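Local coordinates for uncharacterized protein (Bacteroides eggerthii, PDB 4FTD) that is of unknown function but joins a six-bladed beta-propeller to an immunoglobulin-like domain and may take part in carbohydrate metabolism, at residues 138-143 and 192-197; 201-206 and 249-254; 258-263 and 273-278. All blocks are in the same frame, centred on the assembly; numbering follows the deposited sequence.

Contact 1 of 3, residues 138-143 and 192-197; sequences TRCASY and YNMGAL
S142 and L197 make the straight polar bond of this contact. L197 N gives its hydrogen to S142 OG at 3.1 Å, with an N-H...O angle of 176°. The side chain of C140 does something similar but less firmly. Its SG stands anti to the backbone N (chi1 -169°) and takes a weak bond from G195 N at 3.4 Å. M194, a selenomethionine, has a chain bent at chi2 and chi3, which brings CE back to the other strand. There CE lies 3.3 Å from R139 O and 3.5 Å from R139 CB. Both segments are first strands of four-stranded propeller blades, and they run parallel at 8°. No direct backbone-to-backbone hydrogen bond joins them, so side chains and water do the work. One water links R139 N to N193 O. A second accepts from R139 NH1, in the guanidinium plane, and from N193 ND2. A third donates to S142 OG and to L197 O. The aliphatic part of R139 passes N193, with CD 3.6 Å from OD1. Further out, D415 also bonds S142 OG, while N136 O holds R139 NE and G246 O holds N193 ND2. N193 and M194 form a classic beta bulge opposite S205.

Contact 2 of 3, residues 201-206 and 249-254; sequences HVYLSS and ASYNID
Two neighbouring blades of the propeller pack against each other where Y203 and S205 meet Y251 and I253. Y203 and S205 lie on the second strand of one blade. Y251 and I253 lie on the first strand of the next. The strand axes stay 10.0 Å apart at their closest and run at 143°, so side chains alone bridge the space. No backbone bond crosses it.

The polar link is S205 OG to Y251 OH, 2.9 Å apart; either hydroxyl could be the donor. S205 OG stands between the backbone N and the carbonyl carbon (chi1 49°) and comes to the edge of the Y251 ring, near its plane. S205 CB is also close, 3.1 Å from Y251 OH.

The rest is apolar. Y251 CE2 lies 3.7 Å from Y203 CB, so the Y251 ring touches the root of the other tyrosine. The two rings are oblique, with planes at 46° and centroids 5.9 Å apart. I253 and Y203 meet tip to tip. I253 CD1 sits over one face of the Y203 ring, displaced toward the rim, in a CH-pi contact 3.9 Å from the centroid. Its nearest ring atom is Y203 CZ, at 3.5 Å. An alanine in place of Y251 would probably open a gap beside Y203 CB and leave S205 OG without its hydroxyl mate across the blades.

Beyond the pair, Y203 OH bonds H279 O. Y251 also packs on I261 of strand 259-264 and on I198 of strand 190-198. S205 likewise touches F263 and M194 on those same two strands, which lie next to 250-253 and 201-207 in their respective blades.

Contact 3 of 3, residues 258-263 and 273-278; sequences NGFIFF and KVPISG
V274 and F263 meet on the apolar side of this strand pair. V274 CG2 comes to the edge of the F263 ring, in its plane, 3.8 Å from CD2. I261 CG2 lies over a face of the same ring. The row continues with I276, whose CD1 is a loose 4.5 Å from I261 CD1.

On the other side of the sheet, F260 and F262 flank K273. K273 CD sits over one face of the F260 ring, offset toward the rim, 4.0 Å from the centroid. Beyond it the chain bends at chi3 (79°), which turns CE aside. The charged K273 NZ lies over that ring too, 4.2 Å from the centroid, in a cation-pi contact. F262 runs alongside K273 and points the same way, with CE2 3.6 Å from CD. P275 CB lies 3.9 Å from F260 CE1.

The strands form a beta hairpin, the second and third strands of one propeller blade, antiparallel at 152°. G259 with I276 and I261 with V274 are hydrogen-bonded pairs. F260 with P275 and F262 with K273 are non-hydrogen-bonded. At G259 a CB would be jammed against the carbonyl O of N258.

K273 NZ also makes a salt bridge with E325, which lies against F260. At the far end of the hairpin, N258 OD1 accepts from G278 N at 3.0 Å, with an N-H...O angle of 157°. The same oxygen lies 3.4 Å from S277 CB. G278 has a positive phi, which favours glycine.

Contacts 1 and 2 are buried between blades, while contact 3 lies within one blade and is only partly buried. The centres of contacts 1 and 2 are about 9 Å apart and equally far from the middle of the chain; that of contact 3, about 8 Å from contact 2, lies farther out. Contacts 1 and 3 do not touch. Contact 1 relies on water and small polar side chains, contact 2 on tyrosines and one hydroxyl pair, contact 3 on regular backbone pairing. Contacts 1 and 2 share a blade, through probable bonds such as A196 N to Y203 O. Contacts 2 and 3 share the next, through S250 N to F262 O. M194 CB and A249 CB also pack between contacts 1 and 2.

Contact 1 of 3, residues 138-143 and 192-197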
loop_
_atom_site.group_PDB
_atom_site.type_symbol
_atom_site.label_atom_id
_atom_site.label_comp_id
_atom_site.label_asym_id
_atom_site.label_seq_id
_atom_site.Cartn_x
_atom_site.Cartn_y
_atom_site.Cartn_z
ATOM N N THR A 138 -18.135 -13.514 9.538
ATOM C CA THR A 138 -16.863 -13.461 8.801
ATOM C C THR A 138 -16.148 -12.214 9.284
ATOM O O THR A 138 -16.655 -11.115 9.127
ATOM C CB THR A 138 -17.077 -13.311 7.264
ATOM O OG1 THR A 138 -17.790 -14.425 6.750
ATOM C CG2 THR A 138 -15.726 -13.171 6.538
ATOM N N ARG A 139 -14.981 -12.397 9.880
ATOM C CA ARG A 139 -14.200 -11.290 10.493
ATOM C C ARG A 139 -12.822 -11.121 9.902
ATOM O O ARG A 139 -12.030 -10.279 10.330
ATOM C CB ARG A 139 -14.091 -11.531 11.991
ATOM C CG ARG A 139 -15.444 -11.570 12.640
ATOM C CD ARG A 139 -15.373 -11.665 14.153
ATOM N NE ARG A 139 -16.757 -11.804 14.649
ATOM C CZ ARG A 139 -17.096 -11.765 15.936
ATOM N NH1 ARG A 139 -16.191 -11.564 16.856
ATOM N NH2 ARG A 139 -18.347 -11.939 16.306
ATOM N N CYS A 140 -12.532 -11.881 8.854
ATOM C CA CYS A 140 -11.230 -11.842 8.255
ATOM C C CYS A 140 -11.223 -12.261 6.800
ATOM O O CYS A 140 -11.852 -13.237 6.434
ATOM C CB CYS A 140 -10.324 -12.797 8.990
ATOM S SG CYS A 140 -8.540 -12.716 8.628
ATOM N N ALA A 141 -10.437 -11.538 6.023
ATOM C CA ALA A 141 -10.119 -11.842 4.643
ATOM C C ALA A 141 -8.657 -11.470 4.407
ATOM O O ALA A 141 -8.102 -10.615 5.093
ATOM C CB ALA A 141 -11.087 -11.089 3.668
ATOM N N SER A 142 -8.008 -12.155 3.472
ATOM C CA SER A 142 -6.626 -11.931 3.141
ATOM C C SER A 142 -6.457 -12.074 1.601
ATOM O O SER A 142 -7.324 -12.602 0.936
ATOM C CB SER A 142 -5.742 -12.923 3.910
ATOM O OG SER A 142 -4.351 -12.754 3.634
ATOM N N TYR A 143 -5.380 -11.525 1.068
ATOM C CA TYR A 143 -5.145 -11.430 -0.383
ATOM C C TYR A 143 -3.675 -11.576 -0.679
ATOM O O TYR A 143 -2.868 -11.104 0.072
ATOM C CB TYR A 143 -5.652 -10.092 -0.864
ATOM C CG TYR A 143 -5.110 -9.547 -2.185
ATOM C CD1 TYR A 143 -3.989 -8.706 -2.201
ATOM C CD2 TYR A 143 -5.767 -9.765 -3.377
ATOM C CE1 TYR A 143 -3.509 -8.163 -3.372
ATOM C CE2 TYR A 143 -5.303 -9.184 -4.570
ATOM C CZ TYR A 143 -4.169 -8.393 -4.538
ATOM O OH TYR A 143 -3.677 -7.847 -5.655
ATOM N N TYR A 192 -12.811 -21.453 13.587
ATOM C CA TYR A 192 -11.889 -20.563 12.897
ATOM C C TYR A 192 -12.451 -19.131 12.991
ATOM O O TYR A 192 -13.652 -18.913 13.167
ATOM C CB TYR A 192 -11.585 -20.981 11.478
ATOM C CG TYR A 192 -12.737 -21.705 10.828
ATOM C CD1 TYR A 192 -13.820 -20.992 10.339
ATOM C CD2 TYR A 192 -12.750 -23.084 10.744
ATOM C CE1 TYR A 192 -14.918 -21.646 9.817
ATOM C CE2 TYR A 192 -13.855 -23.764 10.183
ATOM C CZ TYR A 192 -14.914 -23.023 9.739
ATOM O OH TYR A 192 -16.001 -23.579 9.199
ATOM N N ASN A 193 -11.543 -18.185 12.859
ATOM C CA ASN A 193 -11.831 -16.779 13.015
ATOM C C ASN A 193 -10.878 -15.932 12.221
ATOM O O ASN A 193 -11.300 -15.285 11.280
ATOM C CB ASN A 193 -11.829 -16.405 14.481
ATOM C CG ASN A 193 -12.454 -15.025 14.748
ATOM O OD1 ASN A 193 -13.517 -14.735 14.209
ATOM N ND2 ASN A 193 -11.821 -14.189 15.596
HETATM N N MSE A 194 -9.573 -15.956 12.530
HETATM C CA MSE A 194 -8.581 -15.195 11.712
HETATM C C MSE A 194 -7.891 -16.162 10.759
HETATM O O MSE A 194 -7.965 -17.348 10.925
HETATM C CB MSE A 194 -7.519 -14.561 12.611
HETATM C CG MSE A 194 -8.078 -13.553 13.555
HETATM SE SE MSE A 194 -8.747 -11.941 12.552
HETATM C CE MSE A 194 -10.705 -12.008 12.849
ATOM N N GLY A 195 -7.201 -15.624 9.765
ATOM C CA GLY A 195 -6.352 -16.453 8.916
ATOM C C GLY A 195 -5.560 -15.555 7.983
ATOM O O GLY A 195 -5.705 -14.334 8.037
ATOM N N ALA A 196 -4.845 -16.159 7.060
ATOM C CA ALA A 196 -3.991 -15.414 6.158
ATOM C C ALA A 196 -3.596 -16.331 4.997
ATOM O O ALA A 196 -3.465 -17.557 5.145
ATOM C CB ALA A 196 -2.741 -14.917 6.915
ATOM N N LEU A 197 -3.333 -15.689 3.876
ATOM C CA LEU A 197 -2.672 -16.245 2.716
ATOM C C LEU A 197 -1.209 -15.765 2.741
ATOM O O LEU A 197 -0.936 -14.577 2.773
ATOM C CB LEU A 197 -3.335 -15.737 1.453
ATOM C CG LEU A 197 -4.578 -16.371 0.923
ATOM C CD1 LEU A 197 -5.160 -15.528 -0.244
ATOM C CD2 LEU A 197 -4.258 -17.789 0.468
HETATM O O HOH W 1 -13.887 -14.941 10.485
HETATM O O HOH W 2 -13.002 -11.560 16.658
HETATM O O HOH W 3 -1.303 -12.169 4.392
#

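Contact 2 of 3, residues 201-206 and 249-254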
loop_
_atom_site.group_PDB
_atom_site.type_symbol
_atom_site.label_atom_id
_atom_site.label_comp_id
_atom_site.label_asym_id
_atom_site.label_seq_id
_atom_site.Cartn_x
_atom_site.Cartn_y
_atom_site.Cartn_z
ATOM N N HIS A 201 0.234 -20.465 0.795
ATOM C CA HIS A 201 -0.395 -21.356 1.759
ATOM C C HIS A 201 -1.512 -20.634 2.488
ATOM O O HIS A 201 -1.491 -19.419 2.607
ATOM C CB HIS A 201 0.634 -21.780 2.814
ATOM C CG HIS A 201 1.929 -22.231 2.229
ATOM N ND1 HIS A 201 2.006 -23.216 1.264
ATOM C CD2 HIS A 201 3.191 -21.809 2.437
ATOM C CE1 HIS A 201 3.267 -23.379 0.908
ATOM N NE2 HIS A 201 4.010 -22.553 1.622
ATOM N N VAL A 202 -2.449 -21.402 3.030
ATOM C CA VAL A 202 -3.488 -20.863 3.877
ATOM C C VAL A 202 -3.214 -21.245 5.338
ATOM O O VAL A 202 -2.834 -22.388 5.653
ATOM C CB VAL A 202 -4.871 -21.362 3.465
ATOM C CG1 VAL A 202 -5.931 -20.771 4.395
ATOM C CG2 VAL A 202 -5.108 -21.011 2.003
ATOM N N TYR A 203 -3.373 -20.253 6.206
ATOM C CA TYR A 203 -3.354 -20.445 7.634
ATOM C C TYR A 203 -4.682 -20.000 8.204
ATOM O O TYR A 203 -5.147 -18.930 7.843
ATOM C CB TYR A 203 -2.308 -19.556 8.266
ATOM C CG TYR A 203 -0.877 -19.924 7.927
ATOM C CD1 TYR A 203 -0.294 -19.509 6.711
ATOM C CD2 TYR A 203 -0.132 -20.693 8.777
ATOM C CE1 TYR A 203 1.022 -19.883 6.388
ATOM C CE2 TYR A 203 1.168 -21.025 8.477
ATOM C CZ TYR A 203 1.738 -20.610 7.287
ATOM O OH TYR A 203 3.009 -21.004 6.942
ATOM N N LEU A 204 -5.256 -20.782 9.115
ATOM C CA LEU A 204 -6.400 -20.347 9.897
ATOM C C LEU A 204 -6.135 -20.608 11.375
ATOM O O LEU A 204 -5.461 -21.546 11.725
ATOM C CB LEU A 204 -7.682 -21.072 9.485
ATOM C CG LEU A 204 -8.290 -20.956 8.075
ATOM C CD1 LEU A 204 -9.603 -21.693 8.038
ATOM C CD2 LEU A 204 -8.483 -19.515 7.661
ATOM N N SER A 205 -6.770 -19.812 12.248
ATOM C CA SER A 205 -6.689 -20.024 13.665
ATOM C C SER A 205 -8.087 -20.006 14.290
ATOM O O SER A 205 -8.951 -19.236 13.842
ATOM C CB SER A 205 -5.790 -18.987 14.311
ATOM O OG SER A 205 -6.103 -17.634 13.907
ATOM N N SER A 206 -8.269 -20.804 15.342
ATOM C CA SER A 206 -9.518 -20.842 16.075
ATOM C C SER A 206 -9.632 -19.611 16.992
ATOM O O SER A 206 -8.674 -18.804 17.087
ATOM C CB SER A 206 -9.617 -22.148 16.894
ATOM O OG SER A 206 -8.775 -22.180 18.020
ATOM N N ALA A 249 -5.237 -11.507 14.768
ATOM C CA ALA A 249 -4.020 -12.227 14.485
ATOM C C ALA A 249 -3.159 -11.418 13.546
ATOM O O ALA A 249 -3.668 -10.776 12.621
ATOM C CB ALA A 249 -4.308 -13.577 13.901
ATOM N N SER A 250 -1.863 -11.393 13.827
ATOM C CA SER A 250 -0.887 -10.798 12.865
ATOM C C SER A 250 0.146 -11.856 12.488
ATOM O O SER A 250 1.024 -12.199 13.266
ATOM C CB SER A 250 -0.257 -9.553 13.425
ATOM O OG SER A 250 -1.200 -8.696 14.019
ATOM N N TYR A 251 -0.087 -12.484 11.335
ATOM C CA TYR A 251 0.792 -13.500 10.812
ATOM C C TYR A 251 1.958 -12.813 10.097
ATOM O O TYR A 251 1.743 -12.109 9.119
ATOM C CB TYR A 251 0.019 -14.384 9.845
ATOM C CG TYR A 251 -1.072 -15.237 10.451
ATOM C CD1 TYR A 251 -2.390 -14.724 10.710
ATOM C CD2 TYR A 251 -0.837 -16.610 10.677
ATOM C CE1 TYR A 251 -3.374 -15.586 11.254
ATOM C CE2 TYR A 251 -1.818 -17.450 11.207
ATOM C CZ TYR A 251 -3.073 -16.976 11.469
ATOM O OH TYR A 251 -4.005 -17.893 11.986
ATOM N N ASN A 252 3.167 -13.011 10.612
ATOM C CA ASN A 252 4.407 -12.471 10.047
ATOM C C ASN A 252 5.307 -13.663 9.654
ATOM O O ASN A 252 6.023 -14.173 10.459
ATOM C CB ASN A 252 5.114 -11.611 11.100
ATOM C CG ASN A 252 4.339 -10.362 11.432
ATOM O OD1 ASN A 252 4.423 -9.374 10.700
ATOM N ND2 ASN A 252 3.533 -10.421 12.474
ATOM N N ILE A 253 5.190 -14.153 8.435
ATOM C CA ILE A 253 5.920 -15.324 8.028
ATOM C C ILE A 253 6.623 -14.951 6.729
ATOM O O ILE A 253 5.979 -14.553 5.764
ATOM C CB ILE A 253 5.010 -16.530 7.873
ATOM C CG1 ILE A 253 4.253 -16.826 9.167
ATOM C CG2 ILE A 253 5.789 -17.718 7.354
ATOM C CD1 ILE A 253 3.124 -17.848 8.991
ATOM N N ASP A 254 7.936 -15.097 6.725
ATOM C CA ASP A 254 8.789 -14.690 5.601
ATOM C C ASP A 254 8.822 -15.755 4.502
ATOM O O ASP A 254 8.133 -16.772 4.591
ATOM C CB ASP A 254 10.181 -14.273 6.094
ATOM C CG ASP A 254 11.047 -15.427 6.557
ATOM O OD1 ASP A 254 10.818 -16.616 6.231
ATOM O OD2 ASP A 254 11.998 -15.103 7.287
#

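Contact 3 of 3, residues 258-263 and 273-278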
loop_
_atom_site.group_PDB
_atom_site.type_symbol
_atom_site.label_atom_id
_atom_site.label_comp_id
_atom_site.label_asym_id
_atom_site.label_seq_id
_atom_site.Cartn_x
_atom_site.Cartn_y
_atom_site.Cartn_z
ATOM N N ASN A 258 9.503 -18.563 8.091
ATOM C CA ASN A 258 9.970 -18.189 9.421
ATOM C C ASN A 258 9.400 -16.872 9.887
ATOM O O ASN A 258 9.390 -15.898 9.134
ATOM C CB ASN A 258 11.482 -18.064 9.418
ATOM C CG ASN A 258 12.156 -19.366 9.103
ATOM O OD1 ASN A 258 11.636 -20.434 9.417
ATOM N ND2 ASN A 258 13.296 -19.295 8.449
ATOM N N GLY A 259 9.001 -16.851 11.153
ATOM C CA GLY A 259 8.583 -15.616 11.789
ATOM C C GLY A 259 7.773 -15.865 13.052
ATOM O O GLY A 259 8.043 -16.790 13.827
ATOM N N PHE A 260 6.768 -15.031 13.244
ATOM C CA PHE A 260 5.955 -15.028 14.476
ATOM C C PHE A 260 4.509 -14.714 14.117
ATOM O O PHE A 260 4.256 -13.907 13.233
ATOM C CB PHE A 260 6.389 -13.913 15.384
ATOM C CG PHE A 260 7.776 -14.059 15.893
ATOM C CD1 PHE A 260 8.077 -15.065 16.793
ATOM C CD2 PHE A 260 8.803 -13.218 15.439
ATOM C CE1 PHE A 260 9.389 -15.224 17.280
ATOM C CE2 PHE A 260 10.110 -13.376 15.910
ATOM C CZ PHE A 260 10.403 -14.380 16.826
ATOM N N ILE A 261 3.584 -15.299 14.854
ATOM C CA ILE A 261 2.206 -14.906 14.795
ATOM C C ILE A 261 1.906 -14.209 16.159
ATOM O O ILE A 261 2.154 -14.760 17.248
ATOM C CB ILE A 261 1.274 -16.077 14.569
ATOM C CG1 ILE A 261 1.765 -16.941 13.395
ATOM C CG2 ILE A 261 -0.169 -15.531 14.328
ATOM C CD1 ILE A 261 1.238 -18.370 13.346
ATOM N N PHE A 262 1.343 -13.018 16.099
ATOM C CA PHE A 262 0.967 -12.282 17.295
ATOM C C PHE A 262 -0.548 -12.388 17.484
ATOM O O PHE A 262 -1.302 -12.021 16.574
ATOM C CB PHE A 262 1.338 -10.819 17.165
ATOM C CG PHE A 262 2.836 -10.554 17.137
ATOM C CD1 PHE A 262 3.529 -10.506 15.932
ATOM C CD2 PHE A 262 3.516 -10.267 18.304
ATOM C CE1 PHE A 262 4.872 -10.211 15.908
ATOM C CE2 PHE A 262 4.881 -10.033 18.284
ATOM C CZ PHE A 262 5.548 -9.996 17.072
ATOM N N PHE A 263 -0.963 -12.763 18.691
ATOM C CA PHE A 263 -2.378 -12.920 19.018
ATOM C C PHE A 263 -2.687 -12.121 20.265
ATOM O O PHE A 263 -2.266 -12.493 21.369
ATOM C CB PHE A 263 -2.719 -14.355 19.287
ATOM C CG PHE A 263 -2.586 -15.295 18.115
ATOM C CD1 PHE A 263 -3.512 -15.319 17.092
ATOM C CD2 PHE A 263 -1.562 -16.228 18.105
ATOM C CE1 PHE A 263 -3.435 -16.289 16.095
ATOM C CE2 PHE A 263 -1.477 -17.189 17.157
ATOM C CZ PHE A 263 -2.410 -17.239 16.150
ATOM N N LYS A 273 3.130 -14.137 21.434
ATOM C CA LYS A 273 4.044 -14.154 20.284
ATOM C C LYS A 273 4.404 -15.626 20.012
ATOM O O LYS A 273 5.176 -16.221 20.741
ATOM C CB LYS A 273 5.320 -13.337 20.569
ATOM C CG LYS A 273 6.268 -13.348 19.389
ATOM C CD LYS A 273 7.377 -12.323 19.469
ATOM C CE LYS A 273 8.499 -12.781 20.379
ATOM N NZ LYS A 273 9.761 -12.153 19.939
ATOM N N VAL A 274 3.874 -16.182 18.944
ATOM C CA VAL A 274 3.993 -17.628 18.629
ATOM C C VAL A 274 5.015 -17.840 17.507
ATOM O O VAL A 274 4.780 -17.418 16.396
ATOM C CB VAL A 274 2.638 -18.177 18.219
ATOM C CG1 VAL A 274 2.715 -19.678 17.901
ATOM C CG2 VAL A 274 1.615 -17.941 19.341
ATOM N N PRO A 275 6.176 -18.459 17.801
ATOM C CA PRO A 275 7.154 -18.608 16.704
ATOM C C PRO A 275 6.797 -19.720 15.730
ATOM O O PRO A 275 6.244 -20.740 16.136
ATOM C CB PRO A 275 8.471 -18.972 17.416
ATOM C CG PRO A 275 8.211 -18.696 18.869
ATOM C CD PRO A 275 6.733 -18.924 19.080
ATOM N N ILE A 276 7.133 -19.499 14.463
ATOM C CA ILE A 276 6.886 -20.461 13.403
ATOM C C ILE A 276 8.154 -20.527 12.553
ATOM O O ILE A 276 8.791 -19.514 12.328
ATOM C CB ILE A 276 5.590 -20.123 12.605
ATOM C CG1 ILE A 276 5.295 -21.207 11.561
ATOM C CG2 ILE A 276 5.697 -18.824 11.888
ATOM C CD1 ILE A 276 3.831 -21.309 11.170
ATOM N N SER A 277 8.531 -21.735 12.146
ATOM C CA SER A 277 9.661 -21.978 11.266
ATOM C C SER A 277 9.321 -23.055 10.255
ATOM O O SER A 277 8.481 -23.927 10.490
ATOM C CB SER A 277 10.915 -22.423 12.047
ATOM O OG SER A 277 10.604 -23.577 12.798
ATOM N N GLY A 278 9.991 -22.977 9.115
ATOM C CA GLY A 278 9.790 -23.913 8.022
ATOM C C GLY A 278 8.337 -23.999 7.604
ATOM O O GLY A 278 7.888 -25.055 7.237
#